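Local coordinates for protein ribokinase (Giardia lamblia, PDB 6WHJ) that probably catalyses the ATP- and magnesium-dependent phosphorylation of D-ribose at O-5, yielding D-ribose 5-phosphate and ADP, at residues F63-V68 with S126-L131; A79-L84 with N88-V93; L154-I159 with L169-N174; A221-M226 with K251-R256. All coordinates share one frame; numbering follows the deposited sequence.

All four contacts reach the same nine-strand sheet. Contacts 1, 2 and 3 are buried, and contact 4 is partly buried. Contacts 1 and 2 share the region of strands 62-69 and 91-93, where Val68 O lies 2.8 Å from Val93 N, a probable hydrogen bond. Contact 1 is purely aliphatic. Contact 2 adds an aromatic face and an Asx turn. Contact 3 lies nearer the middle of the sheet and again sets an isoleucine methyl over a ring. Contact 1 touches contact 3 through Phe155. Contact 4 lies about 38 Å from contact 2, centre to centre, near the opposite outermost strand. Its chemistry is more polar, with a tyrosine hydroxyl and a water at the contact and salt bridges around it.

Contact 1. Residues F63-V68 with S126-L131; sequences FFVGAV and SLVPDL
Val65 and Val128 meet methyl to methyl, and aliphatic packing carries the whole contact. Val65 CG1 lies 3.9 Å from Val128 CG1 and 4.1 Å from Val128 CG2, and the two side chains cross obliquely. Val65 has CG1 anti to the backbone N, chi1 -177°. This torsion turns CG1 to Val128 and CG2 to Leu131, where Val65 CG2 lies 4.1 Å from Leu131 CD1. Further along the strand, Ala67 CB rests 3.8 Å from Leu127 CD2. Leu127 has CG anti to the backbone N (chi1 -170°), and its CD2 methyl makes the touch.

Within the loop, Val128 to Leu131 form a type I beta turn, with Leu131 N donating to Val128 O at 3.2 Å. The turn brings Val128 and Leu131 round to the same valine. The two segments share no direct hydrogen bond.

Strand 62-69 runs between strands 9-12 and 91-93 in the large sheet of this PfkB-family kinase, and the loop before helix 131-135 closes over one face of it. Leu131 also packs on Val10 and Ile12, and Leu127 on Lys91 and Val93. Phe155 of helix 149-165 packs on both Val128 and Leu131.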
loop_
_atom_site.group_PDB
_atom_site.type_symbol
_atom_site.label_atom_id
_atom_site.label_comp_id
_atom_site.label_asym_id
_atom_site.label_seq_id
_atom_site.Cartn_x
_atom_site.Cartn_y
_atom_site.Cartn_z
ATOM N N PHE B 63 21.331 -16.299 12.486
ATOM C CA PHE B 63 20.142 -16.953 13.021
ATOM C C PHE B 63 19.056 -15.894 13.123
ATOM O O PHE B 63 19.249 -14.872 13.787
ATOM C CB PHE B 63 20.435 -17.588 14.390
ATOM C CG PHE B 63 19.346 -18.509 14.899
ATOM C CD1 PHE B 63 19.162 -19.761 14.342
ATOM C CD2 PHE B 63 18.535 -18.136 15.960
ATOM C CE1 PHE B 63 18.173 -20.605 14.813
ATOM C CE2 PHE B 63 17.547 -18.972 16.434
ATOM C CZ PHE B 63 17.366 -20.210 15.858
ATOM N N PHE B 64 17.933 -16.108 12.439
ATOM C CA PHE B 64 16.849 -15.134 12.444
ATOM C C PHE B 64 15.740 -15.621 13.370
ATOM O O PHE B 64 15.348 -16.791 13.323
ATOM C CB PHE B 64 16.307 -14.886 11.035
ATOM C CG PHE B 64 15.114 -13.955 11.001
ATOM C CD1 PHE B 64 15.192 -12.689 11.574
ATOM C CD2 PHE B 64 13.930 -14.330 10.368
ATOM C CE1 PHE B 64 14.104 -11.833 11.551
ATOM C CE2 PHE B 64 12.839 -13.468 10.338
ATOM C CZ PHE B 64 12.925 -12.222 10.929
ATOM N N VAL B 65 15.245 -14.716 14.212
ATOM C CA VAL B 65 14.161 -14.995 15.140
ATOM C C VAL B 65 13.031 -14.035 14.811
ATOM O O VAL B 65 13.201 -12.815 14.935
ATOM C CB VAL B 65 14.603 -14.825 16.601
ATOM C CG1 VAL B 65 13.461 -15.203 17.543
ATOM C CG2 VAL B 65 15.870 -15.627 16.877
ATOM N N GLY B 66 11.891 -14.577 14.388
ATOM C CA GLY B 66 10.746 -13.763 14.014
ATOM C C GLY B 66 9.484 -14.593 13.945
ATOM O O GLY B 66 9.521 -15.820 14.014
ATOM N N ALA B 67 8.354 -13.901 13.789
ATOM C CA ALA B 67 7.042 -14.534 13.729
ATOM C C ALA B 67 6.282 -14.046 12.501
ATOM O O ALA B 67 6.296 -12.852 12.182
ATOM C CB ALA B 67 6.224 -14.256 14.992
ATOM N N VAL B 68 5.654 -14.991 11.796
ATOM C CA VAL B 68 4.845 -14.740 10.612
ATOM C C VAL B 68 3.536 -15.514 10.756
ATOM O O VAL B 68 3.387 -16.382 11.621
ATOM C CB VAL B 68 5.571 -15.144 9.313
ATOM C CG1 VAL B 68 6.880 -14.371 9.166
ATOM C CG2 VAL B 68 5.804 -16.666 9.271
ATOM N N SER B 126 8.286 -16.114 25.048
ATOM C CA SER B 126 7.548 -17.364 25.238
ATOM C C SER B 126 7.261 -18.073 23.911
ATOM O O SER B 126 7.091 -19.299 23.888
ATOM C CB SER B 126 6.261 -17.092 26.026
ATOM O OG SER B 126 5.290 -16.412 25.240
ATOM N N LEU B 127 7.156 -17.328 22.811
ATOM C CA LEU B 127 6.976 -17.955 21.506
ATOM C C LEU B 127 8.234 -18.681 21.039
ATOM O O LEU B 127 8.141 -19.597 20.213
ATOM C CB LEU B 127 6.574 -16.904 20.468
ATOM C CG LEU B 127 6.137 -17.480 19.127
ATOM C CD1 LEU B 127 4.899 -18.329 19.348
ATOM C CD2 LEU B 127 5.894 -16.377 18.087
ATOM N N VAL B 128 9.400 -18.282 21.536
ATOM C CA VAL B 128 10.669 -18.892 21.151
ATOM C C VAL B 128 11.354 -19.331 22.442
ATOM O O VAL B 128 12.373 -18.747 22.848
ATOM C CB VAL B 128 11.532 -17.927 20.316
ATOM C CG1 VAL B 128 11.055 -17.907 18.880
ATOM C CG2 VAL B 128 11.478 -16.514 20.872
ATOM N N PRO B 129 10.832 -20.363 23.106
ATOM C CA PRO B 129 11.292 -20.686 24.465
ATOM C C PRO B 129 12.744 -21.117 24.550
ATOM O O PRO B 129 13.303 -21.117 25.654
ATOM C CB PRO B 129 10.346 -21.815 24.886
ATOM C CG PRO B 129 9.904 -22.432 23.605
ATOM C CD PRO B 129 9.786 -21.297 22.650
ATOM N N ASP B 130 13.357 -21.537 23.441
ATOM C CA ASP B 130 14.722 -22.046 23.453
ATOM C C ASP B 130 15.738 -21.012 23.000
ATOM O O ASP B 130 16.875 -21.370 22.677
ATOM C CB ASP B 130 14.810 -23.306 22.595
ATOM C CG ASP B 130 14.002 -24.441 23.176
ATOM O OD1 ASP B 130 14.159 -24.701 24.388
ATOM O OD2 ASP B 130 13.189 -25.041 22.441
ATOM N N LEU B 131 15.366 -19.734 23.023
ATOM C CA LEU B 131 16.270 -18.688 22.563
ATOM C C LEU B 131 17.480 -18.562 23.476
ATOM O O LEU B 131 18.594 -18.314 23.003
ATOM C CB LEU B 131 15.518 -17.362 22.492
ATOM C CG LEU B 131 16.299 -16.085 22.177
ATOM C CD1 LEU B 131 16.902 -16.182 20.785
ATOM C CD2 LEU B 131 15.392 -14.880 22.292
#

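Contact 2. Residues A79-L84 with N88-V93; sequences AHYREL and NCIKQV
Tyr81 meets Asn88 and Ile90 inside the beta-alpha-beta unit made by strand 62-69, helix 72-84 and strand 91-93. Ile90 CD1 sits over one face of the Tyr81 ring in a CH-pi contact. Ile90 CD1 is 4.2 Å from the Tyr81 ring centroid and 20° off the normal, displaced toward the rim, with Tyr81 CD1 the closest ring atom at 3.9 Å. In Ile90, CD1 is anti to CA (chi2 171°), which carries it out to the ring. The two side chains cross at about a right angle.

Asn88 approaches the root of the same tyrosine. Asn88 ND2 lies 3.4 Å from Tyr81 CB and 3.7 Å from Tyr81 CG, obliquely to the ring, and the amide plane is steeply turned against it. This is packing; ND2 gives its hydrogen bond to Ile86 O.

The other end of the amide makes an Asx turn. Asn88 OD1 accepts from Ile90 N at 3.1 Å, with a nearly straight N-H...O angle of 172°. The donor lies in the carbonyl plane, on a lone pair. The turn joins the two residues that touch Tyr81. With the ND2 bond to Ile86 O, it fixes the rotation of the amide as the chain enters strand 91-93.

Phe64 also meets the Tyr81 ring, with the planes nearly parallel. Tyr81 OH is hydrogen-bonded to Ser46 OG; Ser46 is a predicted substrate-binding residue, so Tyr81 probably helps position it from the second shell.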
loop_
_atom_site.group_PDB
_atom_site.type_symbol
_atom_site.label_atom_id
_atom_site.label_comp_id
_atom_site.label_asym_id
_atom_site.label_seq_id
_atom_site.Cartn_x
_atom_site.Cartn_y
_atom_site.Cartn_z
ATOM N N ALA B 79 10.347 -20.868 3.333
ATOM C CA ALA B 79 10.988 -21.536 2.209
ATOM C C ALA B 79 12.161 -20.715 1.692
ATOM O O ALA B 79 13.209 -21.267 1.335
ATOM C CB ALA B 79 9.969 -21.789 1.102
ATOM N N HIS B 80 12.011 -19.386 1.679
ATOM C CA HIS B 80 13.068 -18.517 1.173
ATOM C C HIS B 80 14.330 -18.655 2.008
ATOM O O HIS B 80 15.442 -18.698 1.466
ATOM C CB HIS B 80 12.588 -17.065 1.163
ATOM C CG HIS B 80 13.572 -16.098 0.578
ATOM N ND1 HIS B 80 14.146 -16.278 -0.662
ATOM C CD2 HIS B 80 14.078 -14.937 1.063
ATOM C CE1 HIS B 80 14.966 -15.272 -0.914
ATOM N NE2 HIS B 80 14.944 -14.446 0.116
ATOM N N TYR B 81 14.176 -18.743 3.332
ATOM C CA TYR B 81 15.338 -18.905 4.196
ATOM C C TYR B 81 16.030 -20.233 3.935
ATOM O O TYR B 81 17.265 -20.309 3.978
ATOM C CB TYR B 81 14.928 -18.771 5.663
ATOM C CG TYR B 81 15.055 -17.357 6.177
ATOM C CD1 TYR B 81 14.126 -16.392 5.832
ATOM C CD2 TYR B 81 16.112 -16.986 7.004
ATOM C CE1 TYR B 81 14.243 -15.088 6.291
ATOM C CE2 TYR B 81 16.235 -15.680 7.470
ATOM C CZ TYR B 81 15.294 -14.739 7.109
ATOM O OH TYR B 81 15.395 -13.443 7.558
ATOM N N ARG B 82 15.258 -21.282 3.631
ATOM C CA ARG B 82 15.866 -22.571 3.312
ATOM C C ARG B 82 16.761 -22.474 2.083
ATOM O O ARG B 82 17.915 -22.913 2.112
ATOM C CB ARG B 82 14.791 -23.647 3.115
ATOM C CG ARG B 82 14.150 -24.147 4.399
ATOM C CD ARG B 82 13.236 -25.365 4.170
ATOM N NE ARG B 82 11.937 -25.012 3.598
ATOM C CZ ARG B 82 10.860 -24.724 4.331
ATOM N NH1 ARG B 82 10.937 -24.744 5.660
ATOM N NH2 ARG B 82 9.705 -24.419 3.742
ATOM N N GLU B 83 16.264 -21.865 1.006
ATOM C CA GLU B 83 17.086 -21.734 -0.192
ATOM C C GLU B 83 18.337 -20.898 0.071
ATOM O O GLU B 83 19.367 -21.108 -0.582
ATOM C CB GLU B 83 16.264 -21.134 -1.338
ATOM N N LEU B 84 18.287 -19.975 1.042
ATOM C CA LEU B 84 19.463 -19.180 1.381
ATOM C C LEU B 84 20.395 -19.911 2.339
ATOM O O LEU B 84 21.568 -19.534 2.452
ATOM C CB LEU B 84 19.052 -17.849 2.014
ATOM C CG LEU B 84 18.398 -16.782 1.131
ATOM C CD1 LEU B 84 18.003 -15.572 1.961
ATOM C CD2 LEU B 84 19.313 -16.383 -0.001
ATOM N N ASN B 88 17.036 -20.429 11.321
ATOM C CA ASN B 88 16.088 -19.511 11.931
ATOM C C ASN B 88 15.161 -20.321 12.824
ATOM O O ASN B 88 15.167 -21.550 12.796
ATOM C CB ASN B 88 15.292 -18.751 10.870
ATOM C CG ASN B 88 14.473 -19.671 10.013
ATOM O OD1 ASN B 88 13.387 -20.093 10.413
ATOM N ND2 ASN B 88 14.975 -19.986 8.828
ATOM N N CYS B 89 14.404 -19.624 13.668
ATOM C CA CYS B 89 13.237 -20.232 14.310
ATOM C C CYS B 89 12.017 -19.332 14.061
ATOM O O CYS B 89 11.364 -18.843 14.980
ATOM C CB CYS B 89 13.461 -20.513 15.800
ATOM S SG CYS B 89 13.890 -19.081 16.791
ATOM N N ILE B 90 11.724 -19.098 12.782
ATOM C CA ILE B 90 10.533 -18.351 12.386
ATOM C C ILE B 90 9.295 -19.136 12.804
ATOM O O ILE B 90 9.009 -20.215 12.270
ATOM C CB ILE B 90 10.507 -18.045 10.876
ATOM C CG1 ILE B 90 11.759 -17.281 10.447
ATOM C CG2 ILE B 90 9.262 -17.282 10.540
ATOM C CD1 ILE B 90 11.912 -17.144 8.954
ATOM N N LYS B 91 8.594 -18.631 13.810
ATOM C CA LYS B 91 7.380 -19.256 14.296
ATOM C C LYS B 91 6.179 -18.777 13.485
ATOM O O LYS B 91 5.987 -17.572 13.305
ATOM C CB LYS B 91 7.205 -18.927 15.775
ATOM C CG LYS B 91 8.279 -19.534 16.703
ATOM C CD LYS B 91 8.574 -21.021 16.458
ATOM C CE LYS B 91 9.798 -21.439 17.281
ATOM N NZ LYS B 91 10.299 -22.833 17.056
ATOM N N GLN B 92 5.353 -19.708 13.012
ATOM C CA GLN B 92 4.129 -19.345 12.303
ATOM C C GLN B 92 2.956 -19.353 13.280
ATOM O O GLN B 92 2.690 -20.375 13.917
ATOM C CB GLN B 92 3.874 -20.291 11.131
ATOM C CG GLN B 92 4.765 -19.976 9.950
ATOM C CD GLN B 92 4.408 -20.737 8.687
ATOM O OE1 GLN B 92 4.750 -21.909 8.519
ATOM N NE2 GLN B 92 3.712 -20.054 7.776
ATOM N N VAL B 93 2.247 -18.224 13.384
ATOM C CA VAL B 93 1.170 -18.033 14.353
ATOM C C VAL B 93 -0.142 -17.766 13.621
ATOM O O VAL B 93 -0.158 -17.269 12.492
ATOM C CB VAL B 93 1.470 -16.878 15.344
ATOM C CG1 VAL B 93 2.781 -17.116 16.071
ATOM C CG2 VAL B 93 1.504 -15.556 14.626
#

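Contact 3. Residues L154-I159 with L169-N174; sequences LFVEVI and LRFVFN
Leu169, which packs against Ile159, offers its carbonyl to the next side chain: Arg170 NH1 donates to Leu169 O at 3.1 Å. The acceptor lies in the guanidinium plane, but the donor stands well above the carbonyl plane. Arg170 NH1 also donates to Ser167 O, so two backbone carbonyls grip one nitrogen. Arg170 starts off away from the helix. The contact with helix 149-165 is made by Leu169 and Phe171.

Ile159 CD1 sits over the centre of the Phe171 ring. Ile159 CD1 is 4.2 Å from the Phe171 ring centroid and only 8° off the normal, a CH-pi contact. With CD1 anti to CA (chi2 171°), the terminal methyl of Ile159 stands out over the ring. On the other branch, Ile159 CG2 lies 4.5 Å from Leu169 CD2. One turn earlier, Val156 CG2 lies 4.5 Å from Phe171 CE2, meeting the ring obliquely.

Met143, Ile187 and Ile190 also touch Phe171. The Phe171 backbone N is hydrogen-bonded to Asp192 OD1. The arrangement belongs to a beta-alpha-beta crossover of strand 140-143, helix 149-165 and strand 170-173, in which the helix packs its apolar face on the parallel part of the mixed sheet of the ribokinase fold.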
loop_
_atom_site.group_PDB
_atom_site.type_symbol
_atom_site.label_atom_id
_atom_site.label_comp_id
_atom_site.label_asym_id
_atom_site.label_seq_id
_atom_site.Cartn_x
_atom_site.Cartn_y
_atom_site.Cartn_z
ATOM N N LEU B 154 10.458 -7.437 26.849
ATOM C CA LEU B 154 10.624 -8.816 27.290
ATOM C C LEU B 154 11.895 -9.420 26.704
ATOM O O LEU B 154 12.640 -10.106 27.416
ATOM C CB LEU B 154 9.400 -9.662 26.927
ATOM C CG LEU B 154 8.055 -9.341 27.591
ATOM C CD1 LEU B 154 6.962 -10.239 27.038
ATOM C CD2 LEU B 154 8.143 -9.453 29.096
ATOM N N PHE B 155 12.176 -9.161 25.418
ATOM C CA PHE B 155 13.418 -9.675 24.843
ATOM C C PHE B 155 14.637 -9.023 25.473
ATOM O O PHE B 155 15.672 -9.677 25.624
ATOM C CB PHE B 155 13.460 -9.478 23.327
ATOM C CG PHE B 155 12.713 -10.525 22.566
ATOM C CD1 PHE B 155 13.142 -11.843 22.579
ATOM C CD2 PHE B 155 11.583 -10.193 21.831
ATOM C CE1 PHE B 155 12.448 -12.815 21.895
ATOM C CE2 PHE B 155 10.884 -11.160 21.135
ATOM C CZ PHE B 155 11.319 -12.469 21.163
ATOM N N VAL B 156 14.531 -7.739 25.834
ATOM C CA VAL B 156 15.618 -7.056 26.529
ATOM C C VAL B 156 15.971 -7.786 27.818
ATOM O O VAL B 156 17.151 -7.984 28.136
ATOM C CB VAL B 156 15.236 -5.587 26.784
ATOM C CG1 VAL B 156 16.048 -5.000 27.923
ATOM C CG2 VAL B 156 15.440 -4.766 25.515
ATOM N N GLU B 157 14.960 -8.223 28.571
ATOM C CA GLU B 157 15.250 -8.947 29.804
ATOM C C GLU B 157 15.932 -10.282 29.517
ATOM O O GLU B 157 16.867 -10.671 30.228
ATOM C CB GLU B 157 13.972 -9.138 30.615
ATOM C CG GLU B 157 14.183 -9.953 31.872
ATOM C CD GLU B 157 15.160 -9.311 32.847
ATOM O OE1 GLU B 157 15.325 -8.066 32.822
ATOM O OE2 GLU B 157 15.778 -10.062 33.634
ATOM N N VAL B 158 15.527 -10.970 28.448
ATOM C CA VAL B 158 16.203 -12.212 28.089
ATOM C C VAL B 158 17.670 -11.950 27.793
ATOM O O VAL B 158 18.557 -12.674 28.266
ATOM C CB VAL B 158 15.504 -12.870 26.887
ATOM C CG1 VAL B 158 16.336 -14.021 26.358
ATOM C CG2 VAL B 158 14.117 -13.354 27.285
ATOM N N ILE B 159 17.952 -10.892 27.031
ATOM C CA ILE B 159 19.325 -10.585 26.647
ATOM C C ILE B 159 20.153 -10.198 27.873
ATOM O O ILE B 159 21.317 -10.598 28.009
ATOM C CB ILE B 159 19.313 -9.485 25.580
ATOM C CG1 ILE B 159 18.578 -9.981 24.332
ATOM C CG2 ILE B 159 20.736 -9.095 25.207
ATOM C CD1 ILE B 159 18.329 -8.893 23.305
ATOM N N LEU B 169 28.864 -11.897 24.703
ATOM C CA LEU B 169 27.699 -11.465 23.945
ATOM C C LEU B 169 27.597 -9.943 23.961
ATOM O O LEU B 169 27.729 -9.316 25.018
ATOM C CB LEU B 169 26.432 -12.079 24.534
ATOM C CG LEU B 169 25.130 -11.610 23.895
ATOM C CD1 LEU B 169 25.074 -12.039 22.454
ATOM C CD2 LEU B 169 23.961 -12.146 24.655
ATOM N N ARG B 170 27.403 -9.350 22.783
ATOM C CA ARG B 170 27.191 -7.918 22.637
ATOM C C ARG B 170 25.828 -7.678 21.998
ATOM O O ARG B 170 25.437 -8.393 21.069
ATOM C CB ARG B 170 28.285 -7.275 21.781
ATOM C CG ARG B 170 29.634 -7.285 22.438
ATOM C CD ARG B 170 29.736 -6.427 23.667
ATOM N NE ARG B 170 31.095 -6.512 24.197
ATOM C CZ ARG B 170 31.501 -7.418 25.084
ATOM N NH1 ARG B 170 30.645 -8.307 25.577
ATOM N NH2 ARG B 170 32.767 -7.429 25.487
ATOM N N PHE B 171 25.101 -6.689 22.508
ATOM C CA PHE B 171 23.789 -6.304 21.989
ATOM C C PHE B 171 23.959 -5.094 21.065
ATOM O O PHE B 171 24.357 -4.011 21.511
ATOM C CB PHE B 171 22.847 -6.002 23.152
ATOM C CG PHE B 171 21.455 -5.571 22.753
ATOM C CD1 PHE B 171 20.938 -5.852 21.498
ATOM C CD2 PHE B 171 20.642 -4.917 23.676
ATOM C CE1 PHE B 171 19.650 -5.460 21.159
ATOM C CE2 PHE B 171 19.360 -4.529 23.347
ATOM C CZ PHE B 171 18.862 -4.800 22.083
ATOM N N VAL B 172 23.668 -5.290 19.777
ATOM C CA VAL B 172 23.648 -4.226 18.781
ATOM C C VAL B 172 22.194 -3.837 18.540
ATOM O O VAL B 172 21.391 -4.665 18.090
ATOM C CB VAL B 172 24.314 -4.663 17.467
ATOM C CG1 VAL B 172 24.314 -3.492 16.449
ATOM C CG2 VAL B 172 25.724 -5.202 17.729
ATOM N N PHE B 173 21.858 -2.579 18.837
ATOM C CA PHE B 173 20.508 -2.054 18.688
ATOM C C PHE B 173 20.482 -0.995 17.591
ATOM O O PHE B 173 21.127 0.051 17.712
ATOM C CB PHE B 173 20.003 -1.490 20.017
ATOM C CG PHE B 173 18.608 -0.907 19.952
ATOM C CD1 PHE B 173 17.582 -1.577 19.309
ATOM C CD2 PHE B 173 18.318 0.292 20.585
ATOM C CE1 PHE B 173 16.297 -1.042 19.257
ATOM C CE2 PHE B 173 17.043 0.827 20.544
ATOM C CZ PHE B 173 16.025 0.152 19.876
ATOM N N ASN B 174 19.718 -1.262 16.527
ATOM C CA ASN B 174 19.486 -0.311 15.447
ATOM C C ASN B 174 18.086 0.271 15.595
ATOM O O ASN B 174 17.106 -0.388 15.224
ATOM C CB ASN B 174 19.645 -1.003 14.089
ATOM C CG ASN B 174 19.200 -0.140 12.933
ATOM O OD1 ASN B 174 18.578 -0.628 11.993
ATOM N ND2 ASN B 174 19.493 1.151 13.005
#

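Contact 4. Residues A221-M226 with K251-R256; sequences ALVEKM and KSYESR
Val223 of helix 216-228 meets Tyr253 in the turn of a beta hairpin, strands 245-249 and 255-258, at one edge of the large sheet. Val223 CG1 comes to the edge of the ring, near its plane, 3.6 Å from Tyr253 CE1. Val223 CB is at the same edge. The two side chains run past each other in opposite directions. Tyr253 has CG anti to its carbonyl carbon (chi1 -54°), and its hydroxyl end reaches over to the helix.

There Tyr253 OH lies beside the aliphatic CG of Glu224, and the two side chains cross at about a right angle. Their flat groups are turned 80° apart. The Glu224 carboxylate is engaged elsewhere, in a salt bridge from OE2 to Lys220 NZ. A water lies 2.6 Å from Tyr253 OH and donates a weak, long bond to Val223 O, loosely bridging helix and turn.

Further out, Val248 packs on both Val223 and Tyr253. Lys251 NZ is hydrogen-bonded to Ser227 OG, a second tie between turn and helix. At the start of strand 255-258, Arg256 NH1 makes a salt bridge to Glu254 OE2 at 2.9 Å and also donates to Ser255 O at 3.1 Å, both acceptors lying in its guanidinium plane.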
loop_
_atom_site.group_PDB
_atom_site.type_symbol
_atom_site.label_atom_id
_atom_site.label_comp_id
_atom_site.label_asym_id
_atom_site.label_seq_id
_atom_site.Cartn_x
_atom_site.Cartn_y
_atom_site.Cartn_z
ATOM N N ALA B 221 26.669 15.851 23.105
ATOM C CA ALA B 221 25.475 15.874 23.936
ATOM C C ALA B 221 24.573 14.689 23.636
ATOM O O ALA B 221 23.959 14.130 24.552
ATOM C CB ALA B 221 24.718 17.185 23.735
ATOM N N LEU B 222 24.499 14.265 22.369
ATOM C CA LEU B 222 23.656 13.114 22.040
ATOM C C LEU B 222 24.236 11.823 22.609
ATOM O O LEU B 222 23.510 11.019 23.202
ATOM C CB LEU B 222 23.471 13.005 20.529
ATOM C CG LEU B 222 22.687 14.145 19.874
ATOM C CD1 LEU B 222 22.799 14.074 18.352
ATOM C CD2 LEU B 222 21.238 14.151 20.320
ATOM N N VAL B 223 25.547 11.611 22.451
ATOM C CA VAL B 223 26.198 10.447 23.049
ATOM C C VAL B 223 26.079 10.506 24.564
ATOM O O VAL B 223 25.881 9.483 25.231
ATOM C CB VAL B 223 27.673 10.363 22.606
ATOM C CG1 VAL B 223 28.386 9.240 23.334
ATOM C CG2 VAL B 223 27.774 10.179 21.093
ATOM N N GLU B 224 26.175 11.715 25.123
ATOM C CA GLU B 224 26.051 11.919 26.563
ATOM C C GLU B 224 24.702 11.435 27.072
ATOM O O GLU B 224 24.621 10.678 28.045
ATOM C CB GLU B 224 26.187 13.409 26.849
ATOM C CG GLU B 224 27.140 13.848 27.896
ATOM C CD GLU B 224 27.260 15.358 27.864
ATOM O OE1 GLU B 224 26.248 16.018 27.546
ATOM O OE2 GLU B 224 28.354 15.890 28.137
ATOM N N LYS B 225 23.629 11.877 26.416
ATOM C CA LYS B 225 22.280 11.514 26.829
ATOM C C LYS B 225 22.041 10.019 26.673
ATOM O O LYS B 225 21.446 9.385 27.550
ATOM C CB LYS B 225 21.262 12.313 26.011
ATOM C CG LYS B 225 19.823 11.930 26.237
ATOM C CD LYS B 225 19.313 12.395 27.585
ATOM C CE LYS B 225 17.918 11.849 27.843
ATOM N NZ LYS B 225 17.414 12.262 29.179
ATOM N N MET B 226 22.536 9.437 25.577
ATOM C CA MET B 226 22.323 8.016 25.331
ATOM C C MET B 226 22.985 7.163 26.402
ATOM O O MET B 226 22.457 6.117 26.796
ATOM C CB MET B 226 22.880 7.644 23.960
ATOM C CG MET B 226 21.841 7.156 23.007
ATOM S SD MET B 226 21.118 8.525 22.114
ATOM C CE MET B 226 22.405 8.768 20.882
ATOM N N LYS B 251 31.839 7.978 27.442
ATOM C CA LYS B 251 32.688 8.438 28.550
ATOM C C LYS B 251 33.906 9.232 28.085
ATOM O O LYS B 251 34.158 10.322 28.606
ATOM C CB LYS B 251 33.178 7.276 29.432
ATOM C CG LYS B 251 32.100 6.298 29.917
ATOM C CD LYS B 251 30.954 6.990 30.640
ATOM C CE LYS B 251 29.819 6.004 30.912
ATOM N NZ LYS B 251 28.474 6.647 30.818
ATOM N N SER B 252 34.645 8.725 27.096
ATOM C CA SER B 252 35.843 9.405 26.603
ATOM C C SER B 252 35.605 10.224 25.348
ATOM O O SER B 252 36.341 11.188 25.104
ATOM C CB SER B 252 36.952 8.395 26.290
ATOM O OG SER B 252 36.611 7.595 25.162
ATOM N N TYR B 253 34.602 9.849 24.557
ATOM C CA TYR B 253 34.239 10.498 23.293
ATOM C C TYR B 253 35.344 10.412 22.240
ATOM O O TYR B 253 35.401 11.244 21.331
ATOM C CB TYR B 253 33.795 11.949 23.524
ATOM C CG TYR B 253 32.687 12.017 24.556
ATOM C CD1 TYR B 253 31.406 11.585 24.251
ATOM C CD2 TYR B 253 32.938 12.471 25.845
ATOM C CE1 TYR B 253 30.404 11.618 25.192
ATOM C CE2 TYR B 253 31.933 12.510 26.797
ATOM C CZ TYR B 253 30.667 12.078 26.465
ATOM O OH TYR B 253 29.667 12.108 27.415
ATOM N N GLU B 254 36.182 9.372 22.300
ATOM C CA GLU B 254 37.042 9.086 21.159
ATOM C C GLU B 254 36.180 8.804 19.941
ATOM O O GLU B 254 35.116 8.190 20.041
ATOM C CB GLU B 254 37.988 7.908 21.422
ATOM C CG GLU B 254 39.231 8.285 22.192
ATOM C CD GLU B 254 40.185 9.111 21.328
ATOM O OE1 GLU B 254 40.762 10.100 21.850
ATOM O OE2 GLU B 254 40.348 8.780 20.129
ATOM N N SER B 255 36.617 9.317 18.798
ATOM C CA SER B 255 35.814 9.292 17.592
ATOM C C SER B 255 36.623 8.692 16.448
ATOM O O SER B 255 37.838 8.913 16.354
ATOM C CB SER B 255 35.320 10.720 17.277
ATOM O OG SER B 255 34.833 10.851 15.961
ATOM N N ARG B 256 35.948 7.913 15.596
ATOM C CA ARG B 256 36.521 7.422 14.347
ATOM C C ARG B 256 35.540 7.719 13.219
ATOM O O ARG B 256 34.361 7.367 13.309
ATOM C CB ARG B 256 36.819 5.916 14.424
ATOM C CG ARG B 256 37.910 5.524 15.437
ATOM C CD ARG B 256 39.250 6.175 15.135
ATOM N NE ARG B 256 40.332 5.664 15.977
ATOM C CZ ARG B 256 40.672 6.159 17.169
ATOM N NH1 ARG B 256 40.027 7.193 17.694
ATOM N NH2 ARG B 256 41.671 5.614 17.848
HETATM O O HOH W 1 28.772 9.653 27.138
#